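Local coordinates for protein putative phosphohydrolase (Shewanella amazonensis, PDB 3M1T) that is of unproven function but carries an HDOD domain of the HD phosphodiesterase clan and may act in signal transduction, at residues R54-S58 and E269-A275; E130-G135 and L214-L218; V152-I156 and M169-L174; M220-I224 and W239-N244. The contacts are given in a common frame with arbitrary orientation. Where two conformers were deposited one is given. Numbering follows the deposited sequence.

Contact 1: residues R54-S58 and E269-A275; sequences RLANS and EMGKQLA
This is a polar and apolar seam between the C-terminal tail of the chain and the end of helix 46-56, in an all-helical HDOD protein. Residues 54-56 form the last turn of that helix, and Asn57 and Ser58 lead out of it. Residues 269-275 carry the end of helix 266-272 into the tail. Arg54 and Gln273 have CA atoms 5.9 Å apart, and so do Leu55 and Met270. Arg54 (chi1 m, chi2 t, chi3 m) reaches along the tail. Its NE donates to Gln273 O at 2.7 Å and its NH2 to Leu274 O at 2.6 Å. Ala275 O lies over one face of the guanidinium. Leu55 (mt) points CD2 at Leu274 CD2, 3.6 Å away, and lies 4.2 Å from Met270 CB by the same CD2. Ser58 CB is 3.8 Å from Met270 CG. Ser58 OG turns back to Arg54 O at 3.2 Å, a hydrogen bond within its own segment. Met270, a selenomethionine, and Leu274 also pack on helices 79-94 and 103-124. Arg54 therefore binds two tail carbonyls directly. Its NH2 lies 4.0 Å from Ala275 OXT, a long salt bridge outside the guanidinium plane, so the terminal carboxylate adds charge attraction alone.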
loop_
_atom_site.group_PDB
_atom_site.type_symbol
_atom_site.label_atom_id
_atom_site.label_comp_id
_atom_site.label_asym_id
_atom_site.label_seq_id
_atom_site.Cartn_x
_atom_site.Cartn_y
_atom_site.Cartn_z
ATOM N N ARG A 54 14.278 -11.300 -3.480
ATOM C CA ARG A 54 13.891 -10.929 -4.847
ATOM C C ARG A 54 13.449 -9.481 -4.950
ATOM O O ARG A 54 13.758 -8.793 -5.942
ATOM C CB ARG A 54 12.752 -11.811 -5.343
ATOM C CG ARG A 54 13.193 -13.249 -5.667
ATOM C CD ARG A 54 12.211 -13.940 -6.585
ATOM N NE ARG A 54 10.869 -14.106 -6.007
ATOM C CZ ARG A 54 10.543 -15.031 -5.089
ATOM N NH1 ARG A 54 11.452 -15.855 -4.611
ATOM N NH2 ARG A 54 9.289 -15.141 -4.663
ATOM N N LEU A 55 12.701 -9.025 -3.948
ATOM C CA LEU A 55 12.310 -7.611 -3.897
ATOM C C LEU A 55 13.529 -6.734 -3.695
ATOM O O LEU A 55 13.633 -5.676 -4.322
ATOM C CB LEU A 55 11.295 -7.341 -2.788
ATOM C CG LEU A 55 9.917 -7.975 -3.005
ATOM C CD1 LEU A 55 8.998 -7.601 -1.846
ATOM C CD2 LEU A 55 9.280 -7.553 -4.312
ATOM N N ALA A 56 14.451 -7.177 -2.858
ATOM C CA ALA A 56 15.648 -6.412 -2.563
ATOM C C ALA A 56 16.578 -6.345 -3.772
ATOM O O ALA A 56 17.355 -5.409 -3.876
ATOM C CB ALA A 56 16.393 -6.995 -1.398
ATOM N N ASN A 57 16.515 -7.335 -4.657
ATOM C CA ASN A 57 17.330 -7.310 -5.874
ATOM C C ASN A 57 16.694 -6.621 -7.101
ATOM O O ASN A 57 17.286 -6.621 -8.166
ATOM C CB ASN A 57 17.771 -8.739 -6.215
ATOM C CG ASN A 57 18.767 -9.284 -5.199
ATOM O OD1 ASN A 57 19.782 -8.650 -4.912
ATOM N ND2 ASN A 57 18.473 -10.457 -4.638
ATOM N N SER A 58 15.510 -6.040 -6.954
ATOM C CA SER A 58 14.892 -5.320 -8.066
ATOM C C SER A 58 15.530 -3.952 -8.388
ATOM O O SER A 58 15.171 -3.337 -9.400
ATOM C CB SER A 58 13.406 -5.157 -7.800
ATOM O OG SER A 58 12.793 -6.423 -7.838
ATOM N N GLU A 269 8.189 -3.593 -11.831
ATOM C CA GLU A 269 9.259 -4.582 -11.842
ATOM C C GLU A 269 9.276 -5.357 -10.525
ATOM O O GLU A 269 9.553 -6.556 -10.519
ATOM C CB GLU A 269 10.627 -3.936 -12.021
ATOM C CG GLU A 269 11.769 -4.913 -11.743
ATOM C CD GLU A 269 11.789 -6.085 -12.732
ATOM O OE1 GLU A 269 11.323 -5.901 -13.891
ATOM O OE2 GLU A 269 12.279 -7.179 -12.353
HETATM N N MSE A 270 9.021 -4.668 -9.413
HETATM C CA MSE A 270 8.920 -5.347 -8.104
HETATM C C MSE A 270 7.781 -6.346 -8.103
HETATM O O MSE A 270 7.951 -7.484 -7.620
HETATM C CB MSE A 270 8.796 -4.366 -6.952
HETATM C CG MSE A 270 10.113 -3.708 -6.598
HETATM SE SE MSE A 270 9.822 -2.272 -5.338
HETATM C CE MSE A 270 9.847 -3.427 -3.803
ATOM N N GLY A 271 6.641 -5.956 -8.668
ATOM C CA GLY A 271 5.487 -6.840 -8.780
ATOM C C GLY A 271 5.809 -8.116 -9.551
ATOM O O GLY A 271 5.364 -9.201 -9.173
ATOM N N LYS A 272 6.606 -8.003 -10.607
ATOM C CA LYS A 272 6.991 -9.166 -11.389
ATOM C C LYS A 272 7.940 -10.116 -10.625
ATOM O O LYS A 272 8.075 -11.289 -10.992
ATOM C CB LYS A 272 7.602 -8.714 -12.734
ATOM C CG LYS A 272 6.556 -8.075 -13.659
ATOM C CD LYS A 272 7.087 -7.662 -15.064
ATOM C CE LYS A 272 6.083 -6.739 -15.769
ATOM N N GLN A 273 8.636 -9.612 -9.615
ATOM C CA GLN A 273 9.569 -10.408 -8.844
ATOM C C GLN A 273 8.883 -11.205 -7.745
ATOM O O GLN A 273 9.530 -12.036 -7.098
ATOM C CB GLN A 273 10.644 -9.515 -8.216
ATOM C CG GLN A 273 11.584 -8.892 -9.209
ATOM C CD GLN A 273 12.462 -9.928 -9.891
ATOM O OE1 GLN A 273 12.946 -9.708 -10.999
ATOM N NE2 GLN A 273 12.675 -11.061 -9.223
ATOM N N LEU A 274 7.594 -10.982 -7.506
ATOM C CA LEU A 274 6.942 -11.639 -6.372
ATOM C C LEU A 274 6.848 -13.165 -6.518
ATOM O O LEU A 274 7.105 -13.925 -5.542
ATOM C CB LEU A 274 5.562 -11.029 -6.100
ATOM C CG LEU A 274 5.697 -9.638 -5.492
ATOM C CD1 LEU A 274 4.346 -9.009 -5.437
ATOM C CD2 LEU A 274 6.322 -9.629 -4.101
ATOM N N ALA A 275 6.481 -13.599 -7.719
ATOM C CA ALA A 275 6.228 -15.016 -8.008
ATOM C C ALA A 275 7.516 -15.829 -7.905
ATOM O O ALA A 275 8.630 -15.303 -8.078
ATOM C CB ALA A 275 5.604 -15.173 -9.421
ATOM O OXT ALA A 275 7.476 -17.039 -7.628
#

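Contact 2: residues E130-G135 and L214-L218; sequences EAFTCG and LAGML
Two helical segments, 130-135 and 214-218, pack through apolar side chains at the heart of the all-helical fold. Their axes approach to 10.1 Å and cross at -60°. The CA atoms of Ala131 and Leu214 are 6.4 Å apart, those of Gly135 and Leu218 6.8 Å. Leu214 is mt and buries the most area here. Its CD2 lies against Ala131 CA at 3.6 Å and Cys134 CB at 4.0 Å. Its CD1 meets the extended Glu130 (chi1 and chi2 t) at CD, 3.6 Å away. Cys134 has chi1 t and points its CB toward the partner helix, so SG comes 3.7 Å from Leu218 CD1. Leu218 is also mt. Its CD2 sits 3.9 Å from Gly135 CA. Met217 is a selenomethionine with chi1 m, chi2 t and chi3 near -110°. Its SE lies 3.8 Å from Ala131 CB. The packing is mainly van der Waals contact. Helix 193-200 borders it through Leu195, which touches Glu130 and Cys134. Helix 103-124 meets Ala131 through Ala121 and Met217 through Leu124. Phe132 turns away from helix 213-227 and packs on helices 103-124 and 79-94.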
loop_
_atom_site.group_PDB
_atom_site.type_symbol
_atom_site.label_atom_id
_atom_site.label_comp_id
_atom_site.label_asym_id
_atom_site.label_seq_id
_atom_site.Cartn_x
_atom_site.Cartn_y
_atom_site.Cartn_z
ATOM N N GLU A 130 7.345 4.467 6.487
ATOM C CA GLU A 130 5.955 4.443 6.860
ATOM C C GLU A 130 5.056 4.681 5.641
ATOM O O GLU A 130 4.020 4.021 5.446
ATOM C CB GLU A 130 5.677 5.497 7.967
ATOM C CG GLU A 130 4.244 5.625 8.318
ATOM C CD GLU A 130 3.954 6.947 9.043
ATOM O OE1 GLU A 130 4.185 8.085 8.504
ATOM O OE2 GLU A 130 3.485 6.803 10.158
ATOM N N ALA A 131 5.437 5.647 4.796
ATOM C CA ALA A 131 4.650 5.936 3.608
ATOM C C ALA A 131 4.686 4.786 2.625
ATOM O O ALA A 131 3.680 4.448 2.015
ATOM C CB ALA A 131 5.166 7.243 2.937
ATOM N N PHE A 132 5.845 4.162 2.489
ATOM C CA PHE A 132 5.948 2.982 1.615
ATOM C C PHE A 132 4.956 1.893 2.103
ATOM O O PHE A 132 4.190 1.304 1.314
ATOM C CB PHE A 132 7.386 2.439 1.586
ATOM C CG PHE A 132 7.565 1.308 0.616
ATOM C CD1 PHE A 132 7.261 0.010 0.965
ATOM C CD2 PHE A 132 8.039 1.566 -0.662
ATOM C CE1 PHE A 132 7.408 -1.034 0.015
ATOM C CE2 PHE A 132 8.227 0.529 -1.604
ATOM C CZ PHE A 132 7.889 -0.752 -1.260
ATOM N N THR A 133 4.944 1.656 3.415
ATOM C CA THR A 133 4.070 0.634 3.943
ATOM C C THR A 133 2.609 0.948 3.748
ATOM O O THR A 133 1.800 0.081 3.451
ATOM C CB THR A 133 4.421 0.335 5.443
ATOM O OG1 THR A 133 5.753 -0.165 5.497
ATOM C CG2 THR A 133 3.482 -0.710 6.058
ATOM N N CYS A 134 2.247 2.208 3.921
ATOM C CA CYS A 134 0.905 2.648 3.663
ATOM C C CYS A 134 0.516 2.330 2.203
ATOM O O CYS A 134 -0.563 1.830 1.968
ATOM C CB CYS A 134 0.797 4.135 3.980
ATOM S SG CYS A 134 -0.914 4.705 4.186
ATOM N N GLY A 135 1.417 2.612 1.256
ATOM C CA GLY A 135 1.211 2.215 -0.105
ATOM C C GLY A 135 0.999 0.716 -0.297
ATOM O O GLY A 135 0.049 0.312 -1.000
ATOM N N LEU A 214 -0.479 10.985 5.453
ATOM C CA LEU A 214 -0.438 9.740 4.717
ATOM C C LEU A 214 -1.589 9.582 3.733
ATOM O O LEU A 214 -1.371 9.117 2.622
ATOM C CB LEU A 214 -0.372 8.535 5.668
ATOM C CG LEU A 214 0.969 8.333 6.325
ATOM C CD1 LEU A 214 0.761 7.267 7.434
ATOM C CD2 LEU A 214 2.051 7.748 5.310
ATOM N N ALA A 215 -2.799 9.975 4.112
ATOM C CA ALA A 215 -3.928 9.917 3.210
ATOM C C ALA A 215 -3.704 10.863 2.029
ATOM O O ALA A 215 -4.018 10.482 0.927
ATOM C CB ALA A 215 -5.248 10.262 3.915
ATOM N N GLY A 216 -3.146 12.019 2.309
ATOM C CA GLY A 216 -2.844 12.993 1.233
ATOM C C GLY A 216 -1.819 12.418 0.282
ATOM O O GLY A 216 -1.936 12.554 -0.955
HETATM N N MSE A 217 -0.782 11.806 0.847
HETATM C CA MSE A 217 0.250 11.133 0.011
HETATM C C MSE A 217 -0.369 10.055 -0.845
HETATM O O MSE A 217 -0.040 9.914 -2.056
HETATM C CB MSE A 217 1.375 10.514 0.870
HETATM C CG MSE A 217 2.322 11.542 1.491
HETATM SE SE MSE A 217 3.669 10.725 2.529
HETATM C CE MSE A 217 3.129 11.250 4.314
ATOM N N LEU A 218 -1.217 9.189 -0.246
ATOM C CA LEU A 218 -1.871 8.155 -1.015
ATOM C C LEU A 218 -2.688 8.754 -2.151
ATOM O O LEU A 218 -2.619 8.297 -3.316
ATOM C CB LEU A 218 -2.767 7.228 -0.191
ATOM C CG LEU A 218 -2.103 6.180 0.647
ATOM C CD1 LEU A 218 -3.242 5.503 1.450
ATOM C CD2 LEU A 218 -1.291 5.193 -0.230
#

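Contact 3: residues V152-I156 and M169-L174; sequences VAATI and MEKELL
Both segments are helical, 152-156 within helix 150-161 and 169-174 at the end of helix 166-174. They run roughly antiparallel, with 141° between their N-to-C directions and axes 10.3 Å apart at closest approach. The signed crossing angle is also 141°. Val152 lies across from Leu173, with CA atoms 7.2 Å apart, and Ile156 across from Met169, at 6.2 Å. Only a short connection separates the helices in sequence, so together they form a helical hairpin. Ile156 (mt) buries the most area. Its CG2 touches Met169 CB at 3.8 Å, its CD1 touches Glu170 CG at 3.7 Å, and its CG1 touches Leu173 CD1 at 3.9 Å. Val152 has chi1 t. Its CG1 reaches Leu173 CB at 3.9 Å and Leu174 CD2 at 3.7 Å. Leu173 and Leu174 are both mt. Met169, a selenomethionine, is folded as mmm and brings CE within 4.5 Å of Thr155 O. Thr155 CG2 and Leu173 CD1 are 4.3 Å apart at the margin. Helix 140-148 lies against the hairpin, with Ile145 touching Glu170 and Leu174. Glu170 thus offers its aliphatic CG to Ile156, while its OE1 bonds to Asn178. Thr155 OG1 bonds back to Ala151 O. The interface itself depends on apolar contact, and the polar ends named here find their partners outside the two segments.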
loop_
_atom_site.group_PDB
_atom_site.type_symbol
_atom_site.label_atom_id
_atom_site.label_comp_id
_atom_site.label_asym_id
_atom_site.label_seq_id
_atom_site.Cartn_x
_atom_site.Cartn_y
_atom_site.Cartn_z
ATOM N N VAL A 152 -22.048 -8.611 -5.375
ATOM C CA VAL A 152 -22.058 -7.166 -5.222
ATOM C C VAL A 152 -20.901 -6.493 -5.956
ATOM O O VAL A 152 -21.085 -5.505 -6.626
ATOM C CB VAL A 152 -22.136 -6.745 -3.740
ATOM C CG1 VAL A 152 -21.882 -5.260 -3.584
ATOM C CG2 VAL A 152 -23.518 -7.158 -3.231
ATOM N N ALA A 153 -19.687 -7.038 -5.828
ATOM C CA ALA A 153 -18.548 -6.470 -6.521
ATOM C C ALA A 153 -18.745 -6.417 -8.007
ATOM O O ALA A 153 -18.430 -5.434 -8.641
ATOM C CB ALA A 153 -17.271 -7.276 -6.195
ATOM N N ALA A 154 -19.288 -7.479 -8.592
ATOM C CA ALA A 154 -19.550 -7.490 -10.006
ATOM C C ALA A 154 -20.627 -6.459 -10.426
ATOM O O ALA A 154 -20.528 -5.752 -11.443
ATOM C CB ALA A 154 -20.001 -8.919 -10.457
ATOM N N THR A 155 -21.675 -6.398 -9.607
ATOM C CA THR A 155 -22.750 -5.420 -9.826
ATOM C C THR A 155 -22.193 -4.011 -9.775
ATOM O O THR A 155 -22.559 -3.147 -10.614
ATOM C CB THR A 155 -23.852 -5.645 -8.795
ATOM O OG1 THR A 155 -24.405 -6.951 -9.041
ATOM C CG2 THR A 155 -24.955 -4.561 -8.931
ATOM N N ILE A 156 -21.268 -3.783 -8.848
ATOM C CA ILE A 156 -20.650 -2.447 -8.734
ATOM C C ILE A 156 -19.822 -2.140 -9.962
ATOM O O ILE A 156 -19.894 -1.067 -10.538
ATOM C CB ILE A 156 -19.820 -2.310 -7.445
ATOM C CG1 ILE A 156 -20.748 -2.323 -6.213
ATOM C CG2 ILE A 156 -18.963 -1.042 -7.484
ATOM C CD1 ILE A 156 -20.102 -2.356 -4.894
HETATM N N MSE A 169 -20.897 3.596 -4.810
HETATM C CA MSE A 169 -21.606 2.336 -4.979
HETATM C C MSE A 169 -21.386 1.326 -3.870
HETATM O O MSE A 169 -22.310 0.685 -3.418
HETATM C CB MSE A 169 -21.230 1.722 -6.320
HETATM C CG MSE A 169 -21.834 2.406 -7.491
HETATM SE SE MSE A 169 -23.761 2.163 -7.709
HETATM C CE MSE A 169 -23.761 0.207 -7.872
ATOM N N GLU A 170 -20.136 1.193 -3.425
ATOM C CA GLU A 170 -19.829 0.327 -2.318
ATOM C C GLU A 170 -20.589 0.748 -1.049
ATOM O O GLU A 170 -21.200 -0.097 -0.387
ATOM C CB GLU A 170 -18.312 0.341 -2.068
ATOM C CG GLU A 170 -17.526 -0.449 -3.140
ATOM C CD GLU A 170 -16.025 -0.139 -3.182
ATOM O OE1 GLU A 170 -15.540 0.755 -2.437
ATOM O OE2 GLU A 170 -15.315 -0.799 -3.989
ATOM N N LYS A 171 -20.561 2.037 -0.716
ATOM C CA LYS A 171 -21.375 2.489 0.406
ATOM C C LYS A 171 -22.834 2.178 0.316
ATOM O O LYS A 171 -23.447 1.736 1.262
ATOM C CB LYS A 171 -21.097 3.947 0.825
ATOM C CG LYS A 171 -20.407 3.965 2.194
ATOM C CD LYS A 171 -19.765 5.277 2.554
ATOM C CE LYS A 171 -18.415 5.066 3.256
ATOM N NZ LYS A 171 -18.205 6.029 4.414
ATOM N N GLU A 172 -23.411 2.356 -0.871
ATOM C CA GLU A 172 -24.783 2.050 -1.049
ATOM C C GLU A 172 -25.091 0.620 -0.812
ATOM O O GLU A 172 -26.082 0.357 -0.139
ATOM C CB GLU A 172 -25.291 2.410 -2.474
ATOM C CG GLU A 172 -25.327 3.893 -2.792
ATOM C CD GLU A 172 -26.192 4.270 -3.975
ATOM O OE1 GLU A 172 -26.910 3.388 -4.458
ATOM O OE2 GLU A 172 -26.182 5.473 -4.341
ATOM N N LEU A 173 -24.341 -0.323 -1.412
ATOM C CA LEU A 173 -24.720 -1.713 -1.389
ATOM C C LEU A 173 -24.143 -2.497 -0.195
ATOM O O LEU A 173 -24.692 -3.522 0.171
ATOM C CB LEU A 173 -24.302 -2.388 -2.702
ATOM C CG LEU A 173 -25.055 -1.860 -3.923
ATOM C CD1 LEU A 173 -24.531 -2.566 -5.191
ATOM C CD2 LEU A 173 -26.528 -2.093 -3.728
ATOM N N LEU A 174 -23.051 -2.021 0.366
ATOM C CA LEU A 174 -22.349 -2.691 1.461
ATOM C C LEU A 174 -22.404 -1.924 2.775
ATOM O O LEU A 174 -22.213 -2.541 3.815
ATOM C CB LEU A 174 -20.881 -2.880 1.116
ATOM C CG LEU A 174 -20.587 -3.722 -0.146
ATOM C CD1 LEU A 174 -19.100 -3.583 -0.527
ATOM C CD2 LEU A 174 -21.036 -5.151 0.039
#

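Contact 4: residues M220-I224 and W239-N244; sequences MAKQI and WLAQIN
Met220, a selenomethionine in an all-trans rotamer, begins this helix-helix contact. Its CA and CG lie 3.6 and 3.7 Å from Ile243 CG2. Its SE is 3.4 Å from Asn244 OD1, while Asn244 ND2 hydrogen-bonds to Val251 O. Met220 CE lies 4.2 Å from Leu240 CD2. Gln223 (tt) sets CD 3.7 Å from Ile243 CG1. A water bridges Gln223 and the indole, accepting from Gln223 NE2 at 3.0 Å and from Trp239 NE1 at 2.8 Å. Segments 220-224 and 239-244 are both helical and pair as a roughly antiparallel helical hairpin, at 144° with axes 10.1 Å apart. Met220 and Ile243 have CA atoms 6.0 Å apart, Ile224 and Leu240 7.7 Å. Ile224 (mt) ends the segment. Its CD1 meets CD2 of Leu240, an mt rotamer, at 3.5 Å and its CG1 meets CD1 of Ile243, also mt, at 4.1 Å. The ring edge of Trp239 (chi1 t) faces the backbone, with CH2 3.6 Å from Ile224 O. Helix 256-263 covers Met220, Ile224 and Leu240 through Leu256, Ala257 and Leu260.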
loop_
_atom_site.group_PDB
_atom_site.type_symbol
_atom_site.label_atom_id
_atom_site.label_comp_id
_atom_site.label_asym_id
_atom_site.label_seq_id
_atom_site.Cartn_x
_atom_site.Cartn_y
_atom_site.Cartn_z
HETATM N N MSE A 220 -2.399 11.558 -3.754
HETATM C CA MSE A 220 -1.494 12.105 -4.755
HETATM C C MSE A 220 -0.806 11.000 -5.558
HETATM O O MSE A 220 -0.827 10.973 -6.797
HETATM C CB MSE A 220 -0.500 13.041 -4.103
HETATM C CG MSE A 220 0.566 13.543 -5.066
HETATM SE SE MSE A 220 1.224 15.254 -4.450
HETATM C CE MSE A 220 2.168 15.786 -6.104
ATOM N N ALA A 221 -0.258 10.016 -4.834
ATOM C CA ALA A 221 0.504 8.911 -5.425
ATOM C C ALA A 221 -0.403 8.064 -6.329
ATOM O O ALA A 221 -0.002 7.636 -7.421
ATOM C CB ALA A 221 1.150 8.066 -4.309
ATOM N N LYS A 222 -1.645 7.819 -5.889
ATOM C CA LYS A 222 -2.589 7.056 -6.702
ATOM C C LYS A 222 -2.912 7.713 -8.040
ATOM O O LYS A 222 -3.018 7.038 -9.048
ATOM C CB LYS A 222 -3.888 6.806 -5.944
ATOM C CG LYS A 222 -3.752 5.822 -4.809
ATOM C CD LYS A 222 -5.023 5.756 -4.005
ATOM C CE LYS A 222 -6.189 5.117 -4.760
ATOM N NZ LYS A 222 -7.479 5.267 -4.022
ATOM N N GLN A 223 -3.114 9.020 -7.977
ATOM C CA GLN A 223 -3.427 9.808 -9.176
ATOM C C GLN A 223 -2.238 9.832 -10.108
ATOM O O GLN A 223 -2.407 9.673 -11.334
ATOM C CB GLN A 223 -3.911 11.195 -8.786
ATOM C CG GLN A 223 -4.493 11.967 -10.038
ATOM C CD GLN A 223 -5.330 13.173 -9.736
ATOM O OE1 GLN A 223 -5.724 13.418 -8.598
ATOM N NE2 GLN A 223 -5.592 14.008 -10.793
ATOM N N ILE A 224 -1.034 9.945 -9.566
ATOM C CA ILE A 224 0.187 9.965 -10.366
ATOM C C ILE A 224 0.340 8.632 -11.073
ATOM O O ILE A 224 0.595 8.555 -12.284
ATOM C CB ILE A 224 1.425 10.245 -9.480
ATOM C CG1 ILE A 224 1.400 11.697 -8.910
ATOM C CG2 ILE A 224 2.702 9.936 -10.220
ATOM C CD1 ILE A 224 2.524 11.982 -7.901
ATOM N N TRP A 239 0.901 19.435 -13.879
ATOM C CA TRP A 239 -0.015 18.361 -13.469
ATOM C C TRP A 239 0.148 18.046 -11.990
ATOM O O TRP A 239 -0.827 18.008 -11.257
ATOM C CB TRP A 239 0.287 17.146 -14.354
ATOM C CG TRP A 239 -0.349 15.857 -14.014
ATOM C CD1 TRP A 239 -1.673 15.590 -13.902
ATOM C CD2 TRP A 239 0.348 14.626 -13.803
ATOM N NE1 TRP A 239 -1.852 14.224 -13.595
ATOM C CE2 TRP A 239 -0.620 13.627 -13.534
ATOM C CE3 TRP A 239 1.703 14.271 -13.791
ATOM C CZ2 TRP A 239 -0.266 12.298 -13.341
ATOM C CZ3 TRP A 239 2.059 12.946 -13.575
ATOM C CH2 TRP A 239 1.079 11.981 -13.327
ATOM N N LEU A 240 1.385 17.864 -11.562
ATOM C CA LEU A 240 1.666 17.566 -10.174
ATOM C C LEU A 240 1.170 18.679 -9.269
ATOM O O LEU A 240 0.652 18.417 -8.201
ATOM C CB LEU A 240 3.163 17.305 -9.973
ATOM C CG LEU A 240 3.697 16.033 -10.651
ATOM C CD1 LEU A 240 5.220 16.013 -10.636
ATOM C CD2 LEU A 240 3.134 14.750 -10.010
ATOM N N ALA A 241 1.349 19.935 -9.724
ATOM C CA ALA A 241 0.869 21.095 -8.956
ATOM C C ALA A 241 -0.648 21.003 -8.700
ATOM O O ALA A 241 -1.099 21.284 -7.603
ATOM C CB ALA A 241 1.211 22.445 -9.636
ATOM N N GLN A 242 -1.410 20.566 -9.697
ATOM C CA GLN A 242 -2.862 20.464 -9.573
ATOM C C GLN A 242 -3.199 19.348 -8.599
ATOM O O GLN A 242 -4.123 19.451 -7.782
ATOM C CB GLN A 242 -3.532 20.112 -10.930
ATOM C CG GLN A 242 -3.328 21.050 -12.041
ATOM C CD GLN A 242 -3.922 20.511 -13.345
ATOM O OE1 GLN A 242 -3.201 20.012 -14.215
ATOM N NE2 GLN A 242 -5.245 20.612 -13.475
ATOM N N ILE A 243 -2.410 18.270 -8.639
ATOM C CA ILE A 243 -2.653 17.135 -7.752
ATOM C C ILE A 243 -2.345 17.496 -6.294
ATOM O O ILE A 243 -3.076 17.103 -5.349
ATOM C CB ILE A 243 -1.906 15.887 -8.170
ATOM C CG1 ILE A 243 -2.329 15.406 -9.563
ATOM C CG2 ILE A 243 -2.203 14.716 -7.184
ATOM C CD1 ILE A 243 -1.490 14.359 -10.161
ATOM N N ASN A 244 -1.263 18.224 -6.079
ATOM C CA ASN A 244 -0.924 18.771 -4.765
ATOM C C ASN A 244 -2.132 19.464 -4.110
ATOM O O ASN A 244 -2.421 19.229 -2.923
ATOM C CB ASN A 244 0.186 19.808 -4.945
ATOM C CG ASN A 244 1.421 19.530 -4.112
ATOM O OD1 ASN A 244 1.576 18.467 -3.416
ATOM N ND2 ASN A 244 2.331 20.495 -4.169
HETATM O O HOH W 1 -4.521 13.333 -13.480
#

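Overall arrangement
From the N terminus, helix 46-56 supplies the first half of contact 1, which closes only at the C-terminal tail. This longest loop encloses the other three contacts. Contact 2 opens next, on helix 128-137, and closes on helix 213-227. Within its span, contact 3 closes a short hairpin of helices 150-161 and 166-174. Contact 4 follows contact 2 in series. It shares helix 213-227 and pairs it with helix 236-247. No loops cross. Contact 2 lies nearest the chain centre. Contacts 1 and 2 touch where Met270 CE packs 4.2 Å from Phe132 CZ. Contact 3 lies apart, with its centre about 26 Å from that of contact 2.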